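Local coordinates for protein YcaO (Methanopyrus kandleri, PDB 6CI7) that binds adenine nucleotides and magnesium and, as a member of the YcaO family, probably uses ATP to activate backbone amides of a peptide substrate, at residues Y217-V222 / L246-E251; R203-L208 / H291-E296; H144-S149 / L163-R168. All coordinates share one frame; numbering follows the deposited sequence.

Interaction 1. Residues Y217-V222 / L246-E251. With ACP (phosphomethylphosphonic acid adenylate ester), chain G.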
loop_
_atom_site.group_PDB
_atom_site.type_symbol
_atom_site.label_atom_id
_atom_site.label_comp_id
_atom_site.label_asym_id
_atom_site.label_seq_id
_atom_site.Cartn_x
_atom_site.Cartn_y
_atom_site.Cartn_z
ATOM N N TYR A 217 2.789 7.367 -11.095
ATOM C CA TYR A 217 3.585 8.255 -10.260
ATOM C C TYR A 217 3.615 7.757 -8.814
ATOM O O TYR A 217 2.603 7.258 -8.294
ATOM C CB TYR A 217 3.018 9.681 -10.337
ATOM C CG TYR A 217 3.054 10.228 -11.742
ATOM C CD1 TYR A 217 4.270 10.622 -12.329
ATOM C CD2 TYR A 217 1.886 10.314 -12.515
ATOM C CE1 TYR A 217 4.318 11.090 -13.634
ATOM C CE2 TYR A 217 1.926 10.790 -13.823
ATOM C CZ TYR A 217 3.146 11.173 -14.376
ATOM O OH TYR A 217 3.209 11.647 -15.668
ATOM N N VAL A 218 4.782 7.882 -8.179
ATOM C CA VAL A 218 4.967 7.525 -6.773
ATOM C C VAL A 218 5.479 8.763 -6.030
ATOM O O VAL A 218 6.445 9.410 -6.462
ATOM C CB VAL A 218 5.941 6.333 -6.587
ATOM C CG1 VAL A 218 5.979 5.881 -5.131
ATOM C CG2 VAL A 218 5.542 5.145 -7.446
ATOM N N VAL A 219 4.807 9.100 -4.926
ATOM C CA VAL A 219 5.136 10.286 -4.145
ATOM C C VAL A 219 5.470 9.906 -2.706
ATOM O O VAL A 219 4.781 9.095 -2.085
ATOM C CB VAL A 219 3.999 11.330 -4.206
ATOM C CG1 VAL A 219 4.220 12.487 -3.238
ATOM C CG2 VAL A 219 3.830 11.844 -5.627
ATOM N N GLY A 220 6.541 10.499 -2.193
ATOM C CA GLY A 220 6.937 10.343 -0.796
ATOM C C GLY A 220 6.769 11.650 -0.049
ATOM O O GLY A 220 7.013 12.733 -0.603
ATOM N N ALA A 221 6.312 11.547 1.195
ATOM C CA ALA A 221 6.260 12.684 2.096
ATOM C C ALA A 221 7.085 12.340 3.325
ATOM O O ALA A 221 6.901 11.263 3.922
ATOM C CB ALA A 221 4.818 13.026 2.467
ATOM N N VAL A 222 8.000 13.250 3.671
ATOM C CA VAL A 222 8.910 13.107 4.820
ATOM C C VAL A 222 8.727 14.286 5.771
ATOM O O VAL A 222 8.525 15.427 5.321
ATOM C CB VAL A 222 10.405 13.030 4.411
ATOM C CG1 VAL A 222 10.734 11.675 3.809
ATOM C CG2 VAL A 222 10.789 14.148 3.442
ATOM N N LEU A 246 -1.819 13.083 -2.368
ATOM C CA LEU A 246 -2.801 13.029 -1.292
ATOM C C LEU A 246 -2.575 11.820 -0.366
ATOM O O LEU A 246 -2.577 11.956 0.852
ATOM C CB LEU A 246 -4.221 13.058 -1.856
ATOM C CG LEU A 246 -5.399 12.913 -0.881
ATOM C CD1 LEU A 246 -5.411 14.016 0.171
ATOM C CD2 LEU A 246 -6.710 12.883 -1.642
ATOM N N ARG A 247 -2.360 10.656 -0.960
ATOM C CA ARG A 247 -2.128 9.420 -0.217
ATOM C C ARG A 247 -0.847 9.441 0.635
ATOM O O ARG A 247 -0.824 8.885 1.740
ATOM C CB ARG A 247 -2.145 8.240 -1.179
ATOM C CG ARG A 247 -3.538 7.960 -1.733
ATOM C CD ARG A 247 -3.572 6.709 -2.598
ATOM N NE ARG A 247 -3.158 5.515 -1.859
ATOM C CZ ARG A 247 -3.868 4.877 -0.931
ATOM N NH1 ARG A 247 -5.079 5.291 -0.563
ATOM N NH2 ARG A 247 -3.342 3.810 -0.347
ATOM N N ALA A 248 0.197 10.106 0.133
ATOM C CA ALA A 248 1.417 10.332 0.899
ATOM C C ALA A 248 1.163 11.203 2.142
ATOM O O ALA A 248 1.596 10.845 3.252
ATOM C CB ALA A 248 2.499 10.942 0.016
ATOM N N LEU A 249 0.454 12.324 1.951
ATOM C CA LEU A 249 0.068 13.240 3.038
ATOM C C LEU A 249 -0.848 12.584 4.070
ATOM O O LEU A 249 -0.637 12.743 5.286
ATOM C CB LEU A 249 -0.570 14.516 2.476
ATOM C CG LEU A 249 0.358 15.414 1.653
ATOM C CD1 LEU A 249 -0.416 16.533 0.987
ATOM C CD2 LEU A 249 1.488 15.976 2.507
ATOM N N LEU A 250 -1.833 11.829 3.580
ATOM C CA LEU A 250 -2.738 11.056 4.433
ATOM C C LEU A 250 -2.000 10.005 5.271
ATOM O O LEU A 250 -2.341 9.771 6.440
ATOM C CB LEU A 250 -3.862 10.397 3.609
ATOM C CG LEU A 250 -4.938 11.270 2.926
ATOM C CD1 LEU A 250 -5.954 10.397 2.227
ATOM C CD2 LEU A 250 -5.675 12.218 3.847
ATOM N N GLU A 251 -0.977 9.395 4.683
ATOM C CA GLU A 251 -0.190 8.380 5.385
ATOM C C GLU A 251 0.705 8.962 6.487
ATOM O O GLU A 251 0.948 8.308 7.500
ATOM C CB GLU A 251 0.615 7.540 4.392
ATOM C CG GLU A 251 0.993 6.187 4.946
ATOM C CD GLU A 251 0.979 5.133 3.885
ATOM O OE1 GLU A 251 2.062 4.908 3.274
ATOM O OE2 GLU A 251 -0.122 4.561 3.664
HETATM P PG ACP G . -1.154 0.448 3.850
HETATM O O1G ACP G . -1.286 -0.904 2.979
HETATM O O2G ACP G . -1.894 0.229 5.262
HETATM O O3G ACP G . 0.282 0.699 4.076
HETATM P PB ACP G . -3.554 1.538 2.545
HETATM O O1B ACP G . -3.436 0.351 1.454
HETATM O O2B ACP G . -4.083 1.034 3.833
HETATM C C3B ACP G . -1.847 1.919 2.986
HETATM P PA ACP G . -6.133 2.894 2.475
HETATM O O1A ACP G . -6.844 3.736 1.445
HETATM O O2A ACP G . -6.174 3.443 3.882
HETATM O O3A ACP G . -4.570 2.706 2.021
HETATM O "O5'" ACP G . -6.867 1.472 2.412
HETATM C "C5'" ACP G . -7.241 0.614 3.503
HETATM C "C4'" ACP G . -7.982 -0.617 2.948
HETATM O "O4'" ACP G . -9.361 -0.269 2.756
HETATM C "C3'" ACP G . -7.499 -1.069 1.567
HETATM O "O3'" ACP G . -7.714 -2.484 1.401
HETATM C "C2'" ACP G . -8.393 -0.276 0.637
HETATM O "O2'" ACP G . -8.509 -0.820 -0.652
HETATM C "C1'" ACP G . -9.716 -0.319 1.370
HETATM N N9 ACP G . -10.558 0.834 1.013
HETATM C C8 ACP G . -10.214 2.119 1.177
HETATM N N7 ACP G . -11.187 2.946 0.730
HETATM C C5 ACP G . -12.182 2.168 0.263
HETATM C C6 ACP G . -13.515 2.406 -0.348
HETATM N N6 ACP G . -13.965 3.672 -0.530
HETATM N N1 ACP G . -14.254 1.329 -0.697
HETATM C C2 ACP G . -13.804 0.063 -0.503
HETATM N N3 ACP G . -12.598 -0.232 0.037
HETATM C C4 ACP G . -11.761 0.769 0.445
#

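Interaction 2. Residues R203-L208 / H291-E296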
loop_
_atom_site.group_PDB
_atom_site.type_symbol
_atom_site.label_atom_id
_atom_site.label_comp_id
_atom_site.label_asym_id
_atom_site.label_seq_id
_atom_site.Cartn_x
_atom_site.Cartn_y
_atom_site.Cartn_z
ATOM N N ARG A 203 8.527 20.315 9.597
ATOM C CA ARG A 203 8.435 20.402 8.147
ATOM C C ARG A 203 7.763 19.180 7.551
ATOM O O ARG A 203 7.864 18.076 8.091
ATOM C CB ARG A 203 9.810 20.620 7.495
ATOM C CG ARG A 203 10.255 22.076 7.486
ATOM C CD ARG A 203 10.523 22.581 6.077
ATOM N NE ARG A 203 11.877 22.277 5.611
ATOM C CZ ARG A 203 12.360 22.605 4.412
ATOM N NH1 ARG A 203 11.605 23.250 3.529
ATOM N NH2 ARG A 203 13.610 22.282 4.091
ATOM N N VAL A 204 7.055 19.395 6.451
ATOM C CA VAL A 204 6.504 18.312 5.664
ATOM C C VAL A 204 6.986 18.571 4.258
ATOM O O VAL A 204 6.669 19.613 3.672
ATOM C CB VAL A 204 4.954 18.248 5.719
ATOM C CG1 VAL A 204 4.431 17.226 4.721
ATOM C CG2 VAL A 204 4.465 17.907 7.121
ATOM N N GLU A 205 7.759 17.626 3.726
ATOM C CA GLU A 205 8.324 17.764 2.385
ATOM C C GLU A 205 7.930 16.657 1.426
ATOM O O GLU A 205 7.887 15.490 1.805
ATOM C CB GLU A 205 9.830 17.864 2.464
ATOM C CG GLU A 205 10.298 19.207 2.969
ATOM C CD GLU A 205 11.788 19.323 2.873
ATOM O OE1 GLU A 205 12.264 19.707 1.783
ATOM O OE2 GLU A 205 12.463 19.012 3.879
ATOM N N LEU A 206 7.656 17.046 0.183
ATOM C CA LEU A 206 7.212 16.115 -0.860
ATOM C C LEU A 206 8.306 15.738 -1.852
ATOM O O LEU A 206 9.137 16.572 -2.230
ATOM C CB LEU A 206 5.993 16.667 -1.607
ATOM C CG LEU A 206 4.692 16.867 -0.833
ATOM C CD1 LEU A 206 3.734 17.612 -1.732
ATOM C CD2 LEU A 206 4.076 15.553 -0.371
ATOM N N ARG A 207 8.298 14.471 -2.263
ATOM C CA ARG A 207 9.264 13.940 -3.223
ATOM C C ARG A 207 8.562 13.180 -4.331
ATOM O O ARG A 207 7.571 12.510 -4.079
ATOM C CB ARG A 207 10.257 12.995 -2.537
ATOM C CG ARG A 207 11.074 13.592 -1.404
ATOM C CD ARG A 207 11.971 14.735 -1.842
ATOM N NE ARG A 207 12.684 15.305 -0.698
ATOM C CZ ARG A 207 12.406 16.471 -0.123
ATOM N NH1 ARG A 207 11.424 17.246 -0.578
ATOM N NH2 ARG A 207 13.135 16.869 0.908
ATOM N N LEU A 208 9.076 13.290 -5.553
ATOM C CA LEU A 208 8.668 12.396 -6.635
ATOM C C LEU A 208 9.696 11.279 -6.786
ATOM O O LEU A 208 10.822 11.504 -7.217
ATOM C CB LEU A 208 8.439 13.158 -7.949
ATOM C CG LEU A 208 7.776 12.386 -9.107
ATOM C CD1 LEU A 208 6.287 12.142 -8.891
ATOM C CD2 LEU A 208 8.011 13.114 -10.425
ATOM N N HIS A 291 19.547 11.351 1.865
ATOM C CA HIS A 291 18.887 11.122 0.581
ATOM C C HIS A 291 17.451 11.673 0.531
ATOM O O HIS A 291 17.027 12.192 -0.509
ATOM C CB HIS A 291 18.979 9.651 0.128
ATOM C CG HIS A 291 18.491 8.643 1.130
ATOM N ND1 HIS A 291 18.904 8.624 2.446
ATOM C CD2 HIS A 291 17.673 7.571 0.981
ATOM C CE1 HIS A 291 18.338 7.602 3.068
ATOM N NE2 HIS A 291 17.584 6.949 2.202
ATOM N N TRP A 292 16.735 11.582 1.659
ATOM C CA TRP A 292 15.402 12.190 1.803
ATOM C C TRP A 292 15.418 13.708 2.066
ATOM O O TRP A 292 14.563 14.443 1.537
ATOM C CB TRP A 292 14.570 11.458 2.875
ATOM C CG TRP A 292 14.171 10.047 2.462
ATOM C CD1 TRP A 292 14.612 8.870 3.013
ATOM C CD2 TRP A 292 13.276 9.680 1.399
ATOM N NE1 TRP A 292 14.034 7.798 2.372
ATOM C CE2 TRP A 292 13.216 8.263 1.376
ATOM C CE3 TRP A 292 12.506 10.412 0.471
ATOM C CZ2 TRP A 292 12.409 7.556 0.460
ATOM C CZ3 TRP A 292 11.699 9.704 -0.450
ATOM C CH2 TRP A 292 11.666 8.294 -0.446
ATOM N N PHE A 293 16.391 14.172 2.857
ATOM C CA PHE A 293 16.449 15.581 3.281
ATOM C C PHE A 293 17.294 16.525 2.405
ATOM O O PHE A 293 17.258 17.744 2.590
ATOM C CB PHE A 293 16.818 15.676 4.766
ATOM C CG PHE A 293 15.799 15.028 5.677
ATOM C CD1 PHE A 293 14.566 15.651 5.934
ATOM C CD2 PHE A 293 16.052 13.781 6.261
ATOM C CE1 PHE A 293 13.620 15.045 6.759
ATOM C CE2 PHE A 293 15.106 13.173 7.090
ATOM C CZ PHE A 293 13.890 13.807 7.339
ATOM N N GLU A 294 18.025 15.947 1.445
ATOM C CA GLU A 294 18.791 16.688 0.437
ATOM C C GLU A 294 18.349 16.258 -0.981
ATOM O O GLU A 294 19.039 15.459 -1.628
ATOM C CB GLU A 294 20.305 16.472 0.630
ATOM C CG GLU A 294 20.859 16.960 1.966
ATOM C CD GLU A 294 22.224 16.380 2.335
ATOM O OE1 GLU A 294 22.887 15.702 1.508
ATOM O OE2 GLU A 294 22.640 16.613 3.487
ATOM N N PRO A 295 17.197 16.777 -1.469
ATOM C CA PRO A 295 16.723 16.371 -2.802
ATOM C C PRO A 295 17.587 16.854 -3.982
ATOM O O PRO A 295 18.138 17.962 -3.952
ATOM C CB PRO A 295 15.322 16.992 -2.881
ATOM C CG PRO A 295 15.380 18.169 -1.958
ATOM C CD PRO A 295 16.259 17.724 -0.827
ATOM N N GLU A 296 17.678 16.011 -5.004
ATOM C CA GLU A 296 18.338 16.342 -6.256
ATOM C C GLU A 296 17.334 16.851 -7.298
ATOM O O GLU A 296 16.773 16.073 -8.084
ATOM C CB GLU A 296 19.109 15.124 -6.773
ATOM C CG GLU A 296 20.210 15.443 -7.775
ATOM C CD GLU A 296 21.556 14.841 -7.391
ATOM O OE1 GLU A 296 21.634 14.066 -6.405
ATOM O OE2 GLU A 296 22.549 15.159 -8.083
#

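Interaction 3. Residues H144-S149 / L163-R168. With MG (magnesium ion), chain H; ACP (phosphomethylphosphonic acid adenylate ester), chain G.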
loop_
_atom_site.group_PDB
_atom_site.type_symbol
_atom_site.label_atom_id
_atom_site.label_comp_id
_atom_site.label_asym_id
_atom_site.label_seq_id
_atom_site.Cartn_x
_atom_site.Cartn_y
_atom_site.Cartn_z
ATOM N N HIS A 144 4.194 -10.969 5.037
ATOM C CA HIS A 144 3.862 -9.541 5.067
ATOM C C HIS A 144 2.544 -9.274 4.330
ATOM O O HIS A 144 1.889 -10.214 3.866
ATOM C CB HIS A 144 5.003 -8.685 4.504
ATOM C CG HIS A 144 5.303 -8.952 3.063
ATOM N ND1 HIS A 144 4.442 -8.603 2.044
ATOM C CD2 HIS A 144 6.369 -9.541 2.471
ATOM C CE1 HIS A 144 4.968 -8.960 0.885
ATOM N NE2 HIS A 144 6.136 -9.536 1.118
ATOM N N THR A 145 2.187 -7.993 4.216
ATOM C CA THR A 145 0.872 -7.555 3.733
ATOM C C THR A 145 0.932 -6.692 2.462
ATOM O O THR A 145 -0.078 -6.129 2.038
ATOM C CB THR A 145 0.127 -6.766 4.832
ATOM O OG1 THR A 145 0.935 -5.663 5.257
ATOM C CG2 THR A 145 -0.154 -7.660 6.032
ATOM N N ASN A 146 2.111 -6.586 1.858
ATOM C CA ASN A 146 2.270 -5.850 0.608
ATOM C C ASN A 146 1.546 -6.542 -0.562
ATOM O O ASN A 146 1.755 -7.730 -0.821
ATOM C CB ASN A 146 3.755 -5.667 0.299
ATOM C CG ASN A 146 3.997 -4.777 -0.906
ATOM O OD1 ASN A 146 3.477 -3.664 -0.980
ATOM N ND2 ASN A 146 4.781 -5.274 -1.867
ATOM N N GLY A 147 0.692 -5.787 -1.248
ATOM C CA GLY A 147 -0.114 -6.305 -2.359
ATOM C C GLY A 147 -1.529 -6.702 -1.986
ATOM O O GLY A 147 -2.361 -7.003 -2.848
ATOM N N LEU A 148 -1.793 -6.699 -0.686
ATOM C CA LEU A 148 -3.054 -7.127 -0.133
ATOM C C LEU A 148 -4.069 -5.997 -0.180
ATOM O O LEU A 148 -3.759 -4.868 0.177
ATOM C CB LEU A 148 -2.787 -7.535 1.300
ATOM C CG LEU A 148 -3.782 -8.260 2.170
ATOM C CD1 LEU A 148 -4.074 -9.622 1.570
ATOM C CD2 LEU A 148 -3.126 -8.377 3.531
ATOM N N SER A 149 -5.286 -6.289 -0.625
ATOM C CA SER A 149 -6.285 -5.234 -0.767
ATOM C C SER A 149 -7.707 -5.742 -0.797
ATOM O O SER A 149 -8.000 -6.758 -1.405
ATOM C CB SER A 149 -6.003 -4.404 -2.026
ATOM O OG SER A 149 -6.970 -3.387 -2.177
ATOM N N LEU A 163 -1.009 -0.913 -7.258
ATOM C CA LEU A 163 -0.397 0.379 -6.981
ATOM C C LEU A 163 0.453 0.372 -5.702
ATOM O O LEU A 163 1.486 1.043 -5.634
ATOM C CB LEU A 163 -1.473 1.459 -6.938
ATOM C CG LEU A 163 -2.143 1.805 -8.289
ATOM C CD1 LEU A 163 -3.278 2.797 -8.081
ATOM C CD2 LEU A 163 -1.149 2.328 -9.340
ATOM N N GLU A 164 0.034 -0.420 -4.714
ATOM C CA GLU A 164 0.785 -0.601 -3.473
ATOM C C GLU A 164 2.128 -1.277 -3.758
ATOM O O GLU A 164 3.165 -0.862 -3.213
ATOM C CB GLU A 164 -0.051 -1.396 -2.465
ATOM C CG GLU A 164 0.615 -1.691 -1.135
ATOM C CD GLU A 164 -0.369 -2.241 -0.114
ATOM O OE1 GLU A 164 -0.256 -3.438 0.229
ATOM O OE2 GLU A 164 -1.272 -1.485 0.324
ATOM N N VAL A 165 2.092 -2.292 -4.627
ATOM C CA VAL A 165 3.276 -3.039 -5.055
ATOM C C VAL A 165 4.260 -2.126 -5.793
ATOM O O VAL A 165 5.469 -2.220 -5.556
ATOM C CB VAL A 165 2.920 -4.279 -5.927
ATOM C CG1 VAL A 165 4.175 -4.945 -6.467
ATOM C CG2 VAL A 165 2.130 -5.305 -5.118
ATOM N N VAL A 166 3.741 -1.249 -6.664
ATOM C CA VAL A 166 4.578 -0.276 -7.404
ATOM C C VAL A 166 5.181 0.721 -6.419
ATOM O O VAL A 166 6.373 1.024 -6.470
ATOM C CB VAL A 166 3.781 0.445 -8.525
ATOM C CG1 VAL A 166 4.622 1.526 -9.209
ATOM C CG2 VAL A 166 3.253 -0.560 -9.550
ATOM N N GLU A 167 4.350 1.195 -5.500
ATOM C CA GLU A 167 4.768 2.110 -4.453
ATOM C C GLU A 167 5.966 1.568 -3.669
ATOM O O GLU A 167 6.960 2.277 -3.494
ATOM C CB GLU A 167 3.581 2.388 -3.543
ATOM C CG GLU A 167 3.838 3.281 -2.343
ATOM C CD GLU A 167 2.739 3.137 -1.299
ATOM O OE1 GLU A 167 1.544 3.264 -1.656
ATOM O OE2 GLU A 167 3.069 2.888 -0.116
ATOM N N ARG A 168 5.891 0.315 -3.223
ATOM C CA ARG A 168 6.975 -0.243 -2.397
ATOM C C ARG A 168 8.196 -0.622 -3.234
ATOM O O ARG A 168 9.312 -0.627 -2.723
ATOM C CB ARG A 168 6.513 -1.407 -1.494
ATOM C CG ARG A 168 5.240 -1.130 -0.710
ATOM C CD ARG A 168 5.443 -0.508 0.656
ATOM N NE ARG A 168 4.186 0.030 1.186
ATOM C CZ ARG A 168 3.182 -0.692 1.698
ATOM N NH1 ARG A 168 3.247 -2.021 1.773
ATOM N NH2 ARG A 168 2.086 -0.078 2.138
HETATM MG MG MG H . -2.754 -1.756 2.067
HETATM P PG ACP G . -1.154 0.448 3.850
HETATM O O1G ACP G . -1.286 -0.904 2.979
HETATM O O2G ACP G . -1.894 0.229 5.262
HETATM O O3G ACP G . 0.282 0.699 4.076
HETATM P PB ACP G . -3.554 1.538 2.545
HETATM O O1B ACP G . -3.436 0.351 1.454
HETATM O O2B ACP G . -4.083 1.034 3.833
HETATM C C3B ACP G . -1.847 1.919 2.986
HETATM P PA ACP G . -6.133 2.894 2.475
HETATM O O1A ACP G . -6.844 3.736 1.445
HETATM O O2A ACP G . -6.174 3.443 3.882
HETATM O O3A ACP G . -4.570 2.706 2.021
HETATM O "O5'" ACP G . -6.867 1.472 2.412
HETATM C "C5'" ACP G . -7.241 0.614 3.503
HETATM C "C4'" ACP G . -7.982 -0.617 2.948
HETATM O "O4'" ACP G . -9.361 -0.269 2.756
HETATM C "C3'" ACP G . -7.499 -1.069 1.567
HETATM O "O3'" ACP G . -7.714 -2.484 1.401
HETATM C "C2'" ACP G . -8.393 -0.276 0.637
HETATM O "O2'" ACP G . -8.509 -0.820 -0.652
HETATM C "C1'" ACP G . -9.716 -0.319 1.370
HETATM N N9 ACP G . -10.558 0.834 1.013
HETATM C C8 ACP G . -10.214 2.119 1.177
HETATM N N7 ACP G . -11.187 2.946 0.730
HETATM C C5 ACP G . -12.182 2.168 0.263
HETATM C C6 ACP G . -13.515 2.406 -0.348
HETATM N N6 ACP G . -13.965 3.672 -0.530
HETATM N N1 ACP G . -14.254 1.329 -0.697
HETATM C C2 ACP G . -13.804 0.063 -0.503
HETATM N N3 ACP G . -12.598 -0.232 0.037
HETATM C C4 ACP G . -11.761 0.769 0.445
HETATM O O HOH W 1 6.767 -4.071 -4.117
HETATM O O HOH W 2 -4.049 -2.310 0.551
HETATM O O HOH W 3 -2.294 -3.906 2.149
HETATM O O HOH W 4 -4.309 -2.062 3.479
#

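Interaction 1. Residues Y217-V222 / L246-E251
An alpha/beta layer forms where helix 241-260 lies on one face of a three-stranded antiparallel sheet, with Ala-248 set against Val-219 and Ala-221 of its middle strand. The axes of the two short segments approach to 7.3 Å and run nearly the same way, 30° apart, a closeness that small side chains allow. Ala-248 CB fits between the two strand residues: it lies 4.0 Å from Ala-221 CB and equally far from Val-219 CG1, and 3.6 Å from the carbonyl oxygen of Val-219. Val-219 points CG1 at the helix because this methyl stands anti to the backbone N (chi1 172°). Leu-249 adds a looser touch through CD2 on Ala-221 CB. The contact is apolar and buried.

Arg-247 heads away from the strand toward the nucleotide analogue. A bend at chi3 brings two of its nitrogens to the phosphates: NH1 donates to ACP O1A at 3.1 Å, almost straight at 173°, and NH2 to the bridging ACP O3A at 2.9 Å. NH1 also bonds the carbonyl oxygen of Glu-9. A leucine here would probably leave the alpha-phosphate and its bridging oxygen without this cationic two-point grip and Glu-9 O without its donor. One turn on, Glu-251 OE2 approaches the methylene carbon ACP C3B to 3.2 Å and makes a long, weak ion pair with Lys-64. The helix thus packs small residues on the sheet and turns Arg-247 to the analogue's phosphates, as befits the ATP site of the YcaO fold.

Interaction 2. Residues R203-L208 / H291-E296
Arg-207 takes hold of the carbonyl oxygen of Trp-292, near the end of helix 290-293, with two side-chain hydrogen bonds. Arg-207 NE (3.0 Å) and Arg-207 NH2 (2.9 Å) both donate to Trp-292 O from the same edge of the guanidinium, and both lie in the carbonyl plane. A third bond, from Arg-207 NH1 to the neighbouring Leu-206 O, helps fix the rotation of the group.

Charge pairing adds to this. Arg-207 NH2 also meets Glu-205 OE1 at 3.1 Å, within the guanidinium plane but from above the carboxylate plane. Glu-205 OE2 in turn sits over a face of the Arg-203 guanidinium, 3.5 Å from NH2, a pairing of charges alone; the three residues make a salt-bridge network along one side of the strand.

Packing closes the contact. The ring of Pro-295 covers one face of the Arg-207 guanidinium, with CG over its centre, and Pro-295 CD lies 3.7 Å from Arg-207 NH2. A turn at chi2 (-62°) folds the arginine chain back, and its CG rests 4.0 Å from CE3 at the edge of the Trp-292 ring.

Beyond the pair, Trp-292 NE1 bonds Glu-175 of helix 154-176. Strand 203-209 lies between 217-224 and the short strand 183-185, to which Leu-206 is bonded, while the side chain of Leu-206, alternating with Glu-205 and Arg-207, packs on helix 241-260.

Interaction 3. Residues H144-S149 / L163-R168
Gly-147 N donates a 2.9 Å hydrogen bond to Glu-164 OE1, joining a type II beta turn, Thr-145 to Leu-148, to helix 154-176 at the magnesium-nucleotide site. The carboxylate oxygen receives it on its anti side, 24° out of plane. With Glu-164 CG anti to the backbone N (chi1 179°), the extended chain carries the carboxylate out to the turn and the ion; OE1 faces the turn while OE2 binds the magnesium ion at 2.3 Å. The backbone N-H acts as a second-shell donor that probably limits how the carboxylate can turn. ACP O1G and O1B and three waters complete six ligands around the ion, and the carbonyl oxygen of Leu-148 lies 2.6 Å from each of two of those waters, reaching the ion through water.

Gly-147 occupies the third place of the turn with a positive phi. Its CA sits 3.7 Å from Val-165 CG2, and a beta carbon there would crowd both this methyl and the preceding carbonyl.

Arg-168 passes Asn-146 in the opposite sense, amide and guanidinium planes 40° apart. Its CG is pressed to 3.1 Å from Asn-146 OD1, and one guanidinium face lies over Glu-164 CG. Beyond them, Arg-168 NH2 stands 2.8 Å from ACP O3G, bringing positive charge to the gamma-phosphate; its NE makes a weak hydrogen bond within a salt bridge to Glu-167 OE2. At the nitrogen end of the Asn-146 amide, ND2 bonds Glu-356 and also a water at 3.2 Å, and that water donates to the helix carbonyl Val-165 O at 2.7 Å.

Overall arrangement
Interaction 3 closes first along the chain; strand 203-209 then opens interaction 2, both segments of interaction 1 follow, and 291-296 completes interaction 2 last. Interactions 1 and 2, with centres about 11 Å apart, share the three-stranded sheet, where neighbouring strands 203-209 and 217-224 are joined by backbone bonds such as Gly-220 O to Arg-207 N. Interactions 3 and 1 have centres about 14 Å apart, and Val-218 packs on Val-166 and Glu-167 between them. Both reach the same nucleotide analogue, from helices 241-260 and 154-176. Interaction 2, its centre about 22 Å from that of interaction 3, joins strand 203-209 to the end of helix 290-293, so the contacts run from the magnesium site outward.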